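Local atomic coordinates of halogenase (Chondromyces crocatus, PDB entry 3E1T), a protein that acts as an FAD-dependent halogenase, probably adding the chlorine of the myxobacterial natural product chondrochloren by flavin chemistry. Residues Ala191-Phe196 and Glu279-Lys284; Asn198-Pro203 and Leu266-Arg271; Ala213-Gly218 and Ala234-Glu239. All coordinates share one frame; numbering follows the deposited sequence.

In the fold
All three contacts reach the large mixed sheet that stands beside the flavin. Contact 1 pairs strand 189-197 with 281-284 and reaches the FAD directly through Ala191 and Arg283. Contact 3 lies across the next strand, 229-237, with its centre about 13 Å from that of contact 1; Leu192 N and Ala234 O, 2.8 Å apart, probably join the two by a hydrogen bond, and the Val235 side chain is about 5 Å from the FAD. Contact 2, centred about 17 Å from contact 1, sits at the surface beyond the other end of strand 189-197, where Leu266 CD2 meets Phe196 CB at 3.7 Å. Along the chain, contact 3 is nested within contact 2, and contact 2 within contact 1.

Contact 1. Residues Ala191-Phe196 and Glu279-Lys284; sequences ALYGYF and EIRIRK. With FAD (flavin-adenine dinucleotide), chain C.
Tyr193 and Arg281 face each other as a hydrogen-bonded pair in an antiparallel ladder, strand 189-197 against 281-284, and bury the most surface here. Their backbones exchange two bonds, Tyr193 N to Arg281 O at 3.1 Å and Arg281 N to Tyr193 O at 3.0 Å. The phenol ring crosses Arg281 obliquely: CG of Tyr193 is wedged between its own backbone N and carbonyl carbon (chi1 71°), and the phenol end meets the arginine's aliphatic part, with OH 3.3 Å from Arg281 CG. Beyond CG the arginine chain bends, and its NH1 bonds to Asp276 O and, weakly, to a water that also donates to Glu279 O. An alanine in place of Tyr193 would probably open a gap over Arg281 CB and CG and leave the arginine chain freer to turn. On the other face of the sheet Leu192 packs against Ile280, the two CD1 methyls pressed to 3.4 Å, with Leu252 of helix 248-257 touching both residues. Two residues along, on the face of Tyr193 and Arg281, the pair Ala191 and Arg283 meets the flavin: the FAD methyl C8M lies over one face of the Arg283 guanidinium, and Ala191 CB is 3.4 Å from the other methyl, C7M.

Contact 2. Residues Asn198-Pro203 and Leu266-Arg271; sequences NGKRLP and LAPATR
Lys200 and Pro268 meet through aliphatic atoms, their side chains crossing at about a right angle in a loop-against-turn contact at the protein surface. Lys200 CG touches the proline ring at CG, 3.7 Å away, with CD a little farther at 4.0 Å. Placed anti to its carbonyl carbon (chi1 -55°), that CG is set against the ring; beyond it the chain leads away, and the ammonium group NZ forms a salt bridge with Glu264. The ring's CB meets the backbone instead, resting 3.6 Å from Asn198 O. Alongside, Ala269 CB packs on the backbone of Gly199, 3.8 Å from Gly199 N. No hydrogen bond joins the two segments, so the fit rests on van der Waals contact. What shapes the second partner is a type I beta turn from Leu266 to Ala269, closed by Ala269 N to Leu266 O at 2.8 Å; it presents Pro268 to the loop. Backbone bonds, Lys200 with Tyr265 and Thr270 with Glu197, tie the loop to helix 260-266 and strand 270-271 to strand 189-197. The contact thus joins the loop leaving strand 189-197 to the turn that leads from helix 260-266 into strand 270-271, while Leu266 packs on Tyr222 of strand 218-224.

Contact 3. Residues Ala213-Gly218 and Ala234-Glu239; sequences AAFQDG and AVVSRE
Gly218 and Val235 make the close part of this contact, backbone against backbone: Gly218 CA lies 3.3 Å from Val235 O in a CA-H...O contact. Gly218 ends a type I beta turn that begins at Phe215, a beta hairpin connection between strands 210-215 and 218-224, and Phe215 N bonds to Gly218 O at 2.8 Å. A side chain at Gly218 would run into Val235 O, and the backbone angles there (phi 150°) also call for glycine. Just beside it Val236 lies against the carbonyl of Asp217, its CG1 3.4 Å from Asp217 O. The same methyl reaches Phe215 only lightly, with CG1 4.2 Å from the ring atom CZ, in an oblique approach. One face of that ring is taken by its own turn, with Asp217 N lying 3.6 Å above the plane toward the rim.

Toward Ser237 the fit is looser, and a water bridges the segments: it donates to Asp217 O at 2.8 Å and accepts from Ser237 N at 3.1 Å. No direct hydrogen bond crosses between the segments. Ser237 is the N-cap of the short, weakly bonded helix 238-241, its OG bonded to Ala240 N, and the Asp217 carboxylate forms a salt bridge with Arg258. Strand 229-237 runs between strands 189-197 and 218-224, bonded to both, while helix 375-378 lies against Ala214 through Trp377 and Ser237 through Phe376.

Contact 1. Residues Ala191-Phe196 and Glu279-Lys284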
loop_
_atom_site.group_PDB
_atom_site.type_symbol
_atom_site.label_atom_id
_atom_site.label_comp_id
_atom_site.label_asym_id
_atom_site.label_seq_id
_atom_site.Cartn_x
_atom_site.Cartn_y
_atom_site.Cartn_z
ATOM N N ALA A 191 5.121 -12.659 1.892
ATOM C CA ALA A 191 3.721 -13.045 2.094
ATOM C C ALA A 191 3.381 -14.248 1.216
ATOM O O ALA A 191 3.794 -14.325 0.058
ATOM C CB ALA A 191 2.797 -11.901 1.800
ATOM N N LEU A 192 2.640 -15.186 1.789
ATOM C CA LEU A 192 2.204 -16.394 1.095
ATOM C C LEU A 192 0.704 -16.456 1.284
ATOM O O LEU A 192 0.243 -16.531 2.419
ATOM C CB LEU A 192 2.865 -17.616 1.728
ATOM C CG LEU A 192 2.571 -18.991 1.125
ATOM C CD1 LEU A 192 3.108 -19.090 -0.308
ATOM C CD2 LEU A 192 3.204 -20.055 1.989
ATOM N N TYR A 193 -0.061 -16.390 0.198
ATOM C CA TYR A 193 -1.501 -16.214 0.340
ATOM C C TYR A 193 -2.374 -16.996 -0.646
ATOM O O TYR A 193 -1.990 -17.214 -1.794
ATOM C CB TYR A 193 -1.870 -14.724 0.319
ATOM C CG TYR A 193 -1.724 -14.059 -1.025
ATOM C CD1 TYR A 193 -2.808 -14.000 -1.904
ATOM C CD2 TYR A 193 -0.512 -13.469 -1.419
ATOM C CE1 TYR A 193 -2.697 -13.390 -3.137
ATOM C CE2 TYR A 193 -0.385 -12.852 -2.666
ATOM C CZ TYR A 193 -1.495 -12.817 -3.517
ATOM O OH TYR A 193 -1.435 -12.228 -4.762
ATOM N N GLY A 194 -3.545 -17.413 -0.167
ATOM C CA GLY A 194 -4.555 -18.055 -1.000
ATOM C C GLY A 194 -5.966 -17.610 -0.656
ATOM O O GLY A 194 -6.169 -16.630 0.077
ATOM N N TYR A 195 -6.946 -18.334 -1.184
ATOM C CA TYR A 195 -8.347 -17.999 -0.957
ATOM C C TYR A 195 -9.146 -19.203 -0.508
ATOM O O TYR A 195 -8.955 -20.316 -1.004
ATOM C CB TYR A 195 -8.964 -17.376 -2.204
ATOM C CG TYR A 195 -8.314 -16.061 -2.561
ATOM C CD1 TYR A 195 -8.841 -14.866 -2.105
ATOM C CD2 TYR A 195 -7.149 -16.021 -3.334
ATOM C CE1 TYR A 195 -8.242 -13.654 -2.422
ATOM C CE2 TYR A 195 -6.537 -14.811 -3.646
ATOM C CZ TYR A 195 -7.088 -13.641 -3.189
ATOM O OH TYR A 195 -6.504 -12.447 -3.500
ATOM N N PHE A 196 -10.035 -18.967 0.447
ATOM C CA PHE A 196 -10.779 -20.052 1.074
ATOM C C PHE A 196 -12.281 -19.782 0.978
ATOM O O PHE A 196 -12.723 -18.632 1.048
ATOM C CB PHE A 196 -10.321 -20.227 2.527
ATOM C CG PHE A 196 -8.897 -20.718 2.662
ATOM C CD1 PHE A 196 -8.636 -22.061 2.916
ATOM C CD2 PHE A 196 -7.814 -19.838 2.522
ATOM C CE1 PHE A 196 -7.322 -22.527 3.036
ATOM C CE2 PHE A 196 -6.501 -20.290 2.635
ATOM C CZ PHE A 196 -6.253 -21.638 2.893
ATOM N N GLU A 279 -5.146 -20.210 -6.931
ATOM C CA GLU A 279 -3.700 -20.258 -6.869
ATOM C C GLU A 279 -3.232 -19.722 -5.514
ATOM O O GLU A 279 -3.933 -18.940 -4.867
ATOM C CB GLU A 279 -3.116 -19.443 -8.028
ATOM C CG GLU A 279 -2.044 -20.183 -8.845
ATOM C CD GLU A 279 -2.612 -21.316 -9.707
ATOM O OE1 GLU A 279 -3.435 -21.036 -10.614
ATOM O OE2 GLU A 279 -2.226 -22.490 -9.484
ATOM N N ILE A 280 -2.063 -20.161 -5.064
ATOM C CA ILE A 280 -1.447 -19.495 -3.921
ATOM C C ILE A 280 -0.165 -18.782 -4.357
ATOM O O ILE A 280 0.744 -19.400 -4.926
ATOM C CB ILE A 280 -1.280 -20.404 -2.654
ATOM C CG1 ILE A 280 0.184 -20.677 -2.322
ATOM C CG2 ILE A 280 -2.169 -21.664 -2.703
ATOM C CD1 ILE A 280 0.382 -21.012 -0.875
ATOM N N ARG A 281 -0.126 -17.472 -4.126
ATOM C CA ARG A 281 0.955 -16.633 -4.643
ATOM C C ARG A 281 1.979 -16.293 -3.564
ATOM O O ARG A 281 1.695 -16.415 -2.373
ATOM C CB ARG A 281 0.414 -15.318 -5.211
ATOM C CG ARG A 281 -1.002 -15.330 -5.809
ATOM C CD ARG A 281 -1.088 -16.019 -7.148
ATOM N NE ARG A 281 -1.970 -15.315 -8.086
ATOM C CZ ARG A 281 -3.300 -15.382 -8.096
ATOM N NH1 ARG A 281 -3.961 -16.105 -7.196
ATOM N NH2 ARG A 281 -3.976 -14.710 -9.016
ATOM N N ILE A 282 3.158 -15.847 -3.992
ATOM C CA ILE A 282 4.151 -15.293 -3.084
ATOM C C ILE A 282 4.507 -13.849 -3.481
ATOM O O ILE A 282 4.578 -13.520 -4.675
ATOM C CB ILE A 282 5.429 -16.188 -2.977
ATOM C CG1 ILE A 282 6.274 -15.764 -1.769
ATOM C CG2 ILE A 282 6.258 -16.144 -4.270
ATOM C CD1 ILE A 282 7.387 -16.705 -1.401
ATOM N N ARG A 283 4.692 -12.993 -2.474
ATOM C CA ARG A 283 5.258 -11.668 -2.663
ATOM C C ARG A 283 6.433 -11.477 -1.704
ATOM O O ARG A 283 6.334 -11.753 -0.515
ATOM C CB ARG A 283 4.213 -10.570 -2.459
ATOM C CG ARG A 283 3.255 -10.372 -3.633
ATOM C CD ARG A 283 3.933 -9.691 -4.855
ATOM N NE ARG A 283 4.512 -8.386 -4.525
ATOM C CZ ARG A 283 3.814 -7.263 -4.379
ATOM N NH1 ARG A 283 2.499 -7.256 -4.552
ATOM N NH2 ARG A 283 4.441 -6.137 -4.070
ATOM N N LYS A 284 7.535 -10.985 -2.242
ATOM C CA LYS A 284 8.795 -10.919 -1.540
ATOM C C LYS A 284 9.411 -9.568 -1.858
ATOM O O LYS A 284 9.047 -8.948 -2.859
ATOM C CB LYS A 284 9.660 -12.068 -2.061
ATOM C CG LYS A 284 11.095 -12.127 -1.627
ATOM C CD LYS A 284 11.682 -13.495 -1.960
ATOM C CE LYS A 284 11.499 -13.855 -3.444
ATOM N NZ LYS A 284 12.388 -13.076 -4.369
HETATM P PA FAD C . -0.865 -1.942 -8.955
HETATM O O1A FAD C . -2.155 -2.227 -8.230
HETATM O O2A FAD C . 0.166 -3.012 -8.855
HETATM O O5B FAD C . -1.233 -1.726 -10.513
HETATM C C5B FAD C . -0.241 -1.378 -11.466
HETATM C C4B FAD C . -0.749 -1.711 -12.873
HETATM O O4B FAD C . 0.257 -1.486 -13.840
HETATM C C3B FAD C . -1.136 -3.181 -12.985
HETATM O O3B FAD C . -2.468 -3.243 -13.444
HETATM C C2B FAD C . -0.196 -3.763 -14.020
HETATM O O2B FAD C . -0.886 -4.644 -14.861
HETATM C C1B FAD C . 0.263 -2.531 -14.779
HETATM N N9A FAD C . 1.609 -2.616 -15.375
HETATM C C8A FAD C . 2.742 -3.209 -14.877
HETATM N N7A FAD C . 3.742 -3.008 -15.766
HETATM C C5A FAD C . 3.271 -2.287 -16.812
HETATM C C6A FAD C . 3.849 -1.809 -17.999
HETATM N N6A FAD C . 5.095 -2.145 -18.356
HETATM N N1A FAD C . 3.071 -1.088 -18.874
HETATM C C2A FAD C . 1.742 -0.861 -18.623
HETATM N N3A FAD C . 1.183 -1.347 -17.461
HETATM C C4A FAD C . 1.932 -2.038 -16.571
HETATM N N1 FAD C . -3.014 -2.614 0.144
HETATM C C2 FAD C . -4.204 -2.278 0.727
HETATM O O2 FAD C . -4.648 -1.150 0.529
HETATM N N3 FAD C . -4.857 -3.201 1.526
HETATM C C4 FAD C . -4.323 -4.469 1.731
HETATM O O4 FAD C . -4.913 -5.301 2.424
HETATM C C4X FAD C . -3.107 -4.802 1.148
HETATM N N5 FAD C . -2.545 -6.051 1.327
HETATM C C5X FAD C . -1.338 -6.358 0.726
HETATM C C6 FAD C . -0.754 -7.616 0.908
HETATM C C7 FAD C . 0.473 -7.916 0.295
HETATM C C7M FAD C . 1.188 -9.180 0.678
HETATM C C8 FAD C . 1.120 -6.959 -0.496
HETATM C C8M FAD C . 2.529 -7.165 -1.002
HETATM C C9 FAD C . 0.526 -5.715 -0.680
HETATM C C9A FAD C . -0.696 -5.404 -0.073
HETATM N N10 FAD C . -1.264 -4.161 -0.279
HETATM C C10 FAD C . -2.460 -3.855 0.336
HETATM C "C1'" FAD C . -0.630 -3.166 -1.235
HETATM C "C2'" FAD C . -1.337 -3.057 -2.591
HETATM O "O2'" FAD C . -1.193 -4.296 -3.256
HETATM C "C3'" FAD C . -0.707 -1.952 -3.453
HETATM O "O3'" FAD C . -0.281 -0.871 -2.652
HETATM C "C4'" FAD C . -1.637 -1.346 -4.505
HETATM O "O4'" FAD C . -2.043 -2.350 -5.408
HETATM C "C5'" FAD C . -0.890 -0.251 -5.267
HETATM O "O5'" FAD C . -1.600 0.083 -6.428
HETATM P P FAD C . -0.850 0.653 -7.730
HETATM O O1P FAD C . -1.858 1.392 -8.585
HETATM O O2P FAD C . 0.262 1.573 -7.336
HETATM O O3P FAD C . -0.181 -0.609 -8.421
HETATM O O HOH W 1 -3.768 -15.964 -4.331
HETATM O O HOH W 2 -6.269 -20.176 -3.085
#

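Contact 2. Residues Asn198-Pro203 and Leu266-Arg271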
loop_
_atom_site.group_PDB
_atom_site.type_symbol
_atom_site.label_atom_id
_atom_site.label_comp_id
_atom_site.label_asym_id
_atom_site.label_seq_id
_atom_site.Cartn_x
_atom_site.Cartn_y
_atom_site.Cartn_z
ATOM N N ASN A 198 -16.128 -20.637 2.535
ATOM C CA ASN A 198 -16.976 -21.112 3.648
ATOM C C ASN A 198 -16.321 -21.054 5.028
ATOM O O ASN A 198 -16.670 -21.827 5.934
ATOM C CB ASN A 198 -17.557 -22.509 3.358
ATOM C CG ASN A 198 -18.361 -22.549 2.072
ATOM O OD1 ASN A 198 -18.117 -23.392 1.200
ATOM N ND2 ASN A 198 -19.317 -21.633 1.940
ATOM N N GLY A 199 -15.381 -20.125 5.186
ATOM C CA GLY A 199 -14.722 -19.915 6.469
ATOM C C GLY A 199 -15.559 -19.074 7.409
ATOM O O GLY A 199 -16.475 -18.357 6.984
ATOM N N LYS A 200 -15.224 -19.143 8.691
ATOM C CA LYS A 200 -15.979 -18.437 9.711
ATOM C C LYS A 200 -15.745 -16.938 9.641
ATOM O O LYS A 200 -14.874 -16.458 8.903
ATOM C CB LYS A 200 -15.628 -18.958 11.107
ATOM C CG LYS A 200 -15.803 -20.468 11.275
ATOM C CD LYS A 200 -16.142 -20.834 12.709
ATOM C CE LYS A 200 -14.983 -20.552 13.650
ATOM N NZ LYS A 200 -15.407 -20.612 15.076
ATOM N N ARG A 201 -16.528 -16.206 10.424
ATOM C CA ARG A 201 -16.452 -14.757 10.476
ATOM C C ARG A 201 -16.312 -14.258 11.914
ATOM O O ARG A 201 -16.614 -14.980 12.874
ATOM C CB ARG A 201 -17.689 -14.149 9.814
ATOM C CG ARG A 201 -17.863 -14.527 8.337
ATOM C CD ARG A 201 -17.234 -13.470 7.456
ATOM N NE ARG A 201 -17.137 -13.840 6.043
ATOM C CZ ARG A 201 -16.142 -14.548 5.514
ATOM N NH1 ARG A 201 -15.162 -15.004 6.278
ATOM N NH2 ARG A 201 -16.123 -14.793 4.216
ATOM N N LEU A 202 -15.837 -13.022 12.053
ATOM C CA LEU A 202 -15.765 -12.355 13.349
ATOM C C LEU A 202 -17.172 -12.125 13.919
ATOM O O LEU A 202 -18.139 -12.004 13.152
ATOM C CB LEU A 202 -14.990 -11.034 13.235
ATOM C CG LEU A 202 -13.468 -11.120 13.015
ATOM C CD1 LEU A 202 -12.917 -9.770 12.605
ATOM C CD2 LEU A 202 -12.714 -11.647 14.239
ATOM N N PRO A 203 -17.289 -12.058 15.262
ATOM C CA PRO A 203 -18.577 -11.975 15.959
ATOM C C PRO A 203 -19.286 -10.636 15.794
ATOM O O PRO A 203 -18.830 -9.779 15.033
ATOM C CB PRO A 203 -18.199 -12.145 17.442
ATOM C CG PRO A 203 -16.766 -12.524 17.483
ATOM C CD PRO A 203 -16.153 -12.058 16.204
ATOM N N LEU A 266 -10.784 -21.514 9.662
ATOM C CA LEU A 266 -10.726 -22.224 8.375
ATOM C C LEU A 266 -11.109 -23.707 8.427
ATOM O O LEU A 266 -11.205 -24.362 7.380
ATOM C CB LEU A 266 -9.358 -22.043 7.693
ATOM C CG LEU A 266 -8.994 -20.623 7.217
ATOM C CD1 LEU A 266 -7.596 -20.601 6.637
ATOM C CD2 LEU A 266 -9.998 -20.045 6.205
ATOM N N ALA A 267 -11.343 -24.224 9.632
ATOM C CA ALA A 267 -11.809 -25.602 9.807
ATOM C C ALA A 267 -13.028 -25.955 8.933
ATOM O O ALA A 267 -13.025 -27.009 8.292
ATOM C CB ALA A 267 -12.069 -25.919 11.293
ATOM N N PRO A 268 -14.060 -25.083 8.888
ATOM C CA PRO A 268 -15.197 -25.366 8.001
ATOM C C PRO A 268 -14.905 -25.164 6.515
ATOM O O PRO A 268 -15.750 -25.491 5.675
ATOM C CB PRO A 268 -16.270 -24.357 8.447
ATOM C CG PRO A 268 -15.779 -23.763 9.703
ATOM C CD PRO A 268 -14.289 -23.848 9.657
ATOM N N ALA A 269 -13.713 -24.658 6.200
ATOM C CA ALA A 269 -13.446 -24.110 4.871
ATOM C C ALA A 269 -12.752 -25.056 3.911
ATOM O O ALA A 269 -12.013 -25.962 4.309
ATOM C CB ALA A 269 -12.671 -22.779 4.977
ATOM N N THR A 270 -13.027 -24.841 2.631
ATOM C CA THR A 270 -12.302 -25.501 1.560
ATOM C C THR A 270 -11.557 -24.436 0.762
ATOM O O THR A 270 -12.074 -23.340 0.525
ATOM C CB THR A 270 -13.235 -26.336 0.642
ATOM O OG1 THR A 270 -12.475 -26.888 -0.439
ATOM C CG2 THR A 270 -14.371 -25.489 0.079
ATOM N N ARG A 271 -10.331 -24.750 0.372
ATOM C CA ARG A 271 -9.569 -23.811 -0.417
ATOM C C ARG A 271 -10.063 -23.822 -1.855
ATOM O O ARG A 271 -10.406 -24.882 -2.397
ATOM C CB ARG A 271 -8.087 -24.146 -0.371
ATOM C CG ARG A 271 -7.238 -22.906 -0.307
ATOM C CD ARG A 271 -5.817 -23.178 -0.673
ATOM N NE ARG A 271 -5.615 -22.905 -2.087
ATOM C CZ ARG A 271 -5.188 -23.794 -2.974
ATOM N NH1 ARG A 271 -4.890 -25.031 -2.600
ATOM N NH2 ARG A 271 -5.043 -23.427 -4.234
#

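Contact 3. Residues Ala213-Gly218 and Ala234-Glu239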
loop_
_atom_site.group_PDB
_atom_site.type_symbol
_atom_site.label_atom_id
_atom_site.label_comp_id
_atom_site.label_asym_id
_atom_site.label_seq_id
_atom_site.Cartn_x
_atom_site.Cartn_y
_atom_site.Cartn_z
ATOM N N ALA A 213 -3.501 -11.779 12.813
ATOM C CA ALA A 213 -3.120 -12.609 13.939
ATOM C C ALA A 213 -1.651 -13.054 13.914
ATOM O O ALA A 213 -1.212 -13.761 13.006
ATOM C CB ALA A 213 -4.063 -13.828 14.027
ATOM N N ALA A 214 -0.907 -12.644 14.932
ATOM C CA ALA A 214 0.479 -13.048 15.116
ATOM C C ALA A 214 0.595 -14.492 15.613
ATOM O O ALA A 214 -0.223 -14.951 16.420
ATOM C CB ALA A 214 1.159 -12.104 16.087
ATOM N N PHE A 215 1.592 -15.210 15.104
ATOM C CA PHE A 215 1.957 -16.536 15.618
ATOM C C PHE A 215 3.477 -16.640 15.670
ATOM O O PHE A 215 4.161 -15.619 15.542
ATOM C CB PHE A 215 1.309 -17.663 14.813
ATOM C CG PHE A 215 1.855 -17.836 13.418
ATOM C CD1 PHE A 215 2.559 -18.995 13.079
ATOM C CD2 PHE A 215 1.640 -16.868 12.438
ATOM C CE1 PHE A 215 3.043 -19.190 11.801
ATOM C CE2 PHE A 215 2.127 -17.049 11.138
ATOM C CZ PHE A 215 2.833 -18.209 10.821
ATOM N N GLN A 216 4.027 -17.840 15.872
ATOM C CA GLN A 216 5.459 -17.921 16.185
ATOM C C GLN A 216 6.370 -17.484 15.039
ATOM O O GLN A 216 7.472 -16.990 15.280
ATOM C CB GLN A 216 5.876 -19.310 16.674
ATOM C CG GLN A 216 7.217 -19.268 17.389
ATOM C CD GLN A 216 7.623 -20.574 18.003
ATOM O OE1 GLN A 216 7.917 -20.629 19.201
ATOM N NE2 GLN A 216 7.663 -21.641 17.193
ATOM N N ASP A 217 5.929 -17.707 13.803
ATOM C CA ASP A 217 6.774 -17.459 12.624
ATOM C C ASP A 217 6.353 -16.220 11.808
ATOM O O ASP A 217 6.874 -15.983 10.710
ATOM C CB ASP A 217 6.825 -18.706 11.731
ATOM C CG ASP A 217 7.773 -19.784 12.265
ATOM O OD1 ASP A 217 8.419 -19.578 13.308
ATOM O OD2 ASP A 217 7.892 -20.836 11.615
ATOM N N GLY A 218 5.434 -15.428 12.343
ATOM C CA GLY A 218 4.954 -14.239 11.631
ATOM C C GLY A 218 3.530 -13.915 11.971
ATOM O O GLY A 218 3.131 -14.014 13.130
ATOM N N ALA A 234 -0.173 -15.543 5.021
ATOM C CA ALA A 234 0.850 -15.597 6.063
ATOM C C ALA A 234 2.015 -14.698 5.649
ATOM O O ALA A 234 2.516 -14.789 4.515
ATOM C CB ALA A 234 1.320 -17.014 6.262
ATOM N N VAL A 235 2.387 -13.793 6.551
ATOM C CA VAL A 235 3.524 -12.900 6.357
ATOM C C VAL A 235 4.616 -13.451 7.287
ATOM O O VAL A 235 4.483 -13.392 8.515
ATOM C CB VAL A 235 3.176 -11.430 6.707
ATOM C CG1 VAL A 235 4.399 -10.533 6.607
ATOM C CG2 VAL A 235 2.024 -10.895 5.802
ATOM N N VAL A 236 5.664 -14.020 6.688
ATOM C CA VAL A 236 6.743 -14.685 7.424
ATOM C C VAL A 236 8.113 -14.095 7.017
ATOM O O VAL A 236 8.168 -13.159 6.223
ATOM C CB VAL A 236 6.665 -16.239 7.239
ATOM C CG1 VAL A 236 5.324 -16.795 7.784
ATOM C CG2 VAL A 236 6.823 -16.645 5.778
ATOM N N SER A 237 9.206 -14.614 7.579
ATOM C CA SER A 237 10.541 -14.124 7.255
ATOM C C SER A 237 10.948 -14.483 5.829
ATOM O O SER A 237 10.636 -15.567 5.334
ATOM C CB SER A 237 11.582 -14.671 8.238
ATOM O OG SER A 237 12.025 -15.959 7.824
ATOM N N ARG A 238 11.666 -13.562 5.188
ATOM C CA ARG A 238 12.292 -13.807 3.891
ATOM C C ARG A 238 13.115 -15.101 3.890
ATOM O O ARG A 238 13.151 -15.817 2.893
ATOM C CB ARG A 238 13.177 -12.618 3.490
ATOM C CG ARG A 238 13.573 -12.628 2.017
ATOM C CD ARG A 238 14.591 -11.537 1.645
ATOM N NE ARG A 238 14.662 -11.392 0.189
ATOM C CZ ARG A 238 15.417 -12.144 -0.609
ATOM N NH1 ARG A 238 16.196 -13.092 -0.102
ATOM N NH2 ARG A 238 15.399 -11.948 -1.920
ATOM N N GLU A 239 13.767 -15.391 5.014
ATOM C CA GLU A 239 14.598 -16.600 5.162
ATOM C C GLU A 239 13.777 -17.889 5.096
ATOM O O GLU A 239 14.226 -18.894 4.539
ATOM C CB GLU A 239 15.393 -16.552 6.469
ATOM C CG GLU A 239 16.467 -15.470 6.511
ATOM C CD GLU A 239 15.888 -14.065 6.464
ATOM O OE1 GLU A 239 15.070 -13.726 7.352
ATOM O OE2 GLU A 239 16.250 -13.302 5.532
HETATM O O HOH W 3 9.242 -16.944 9.607
#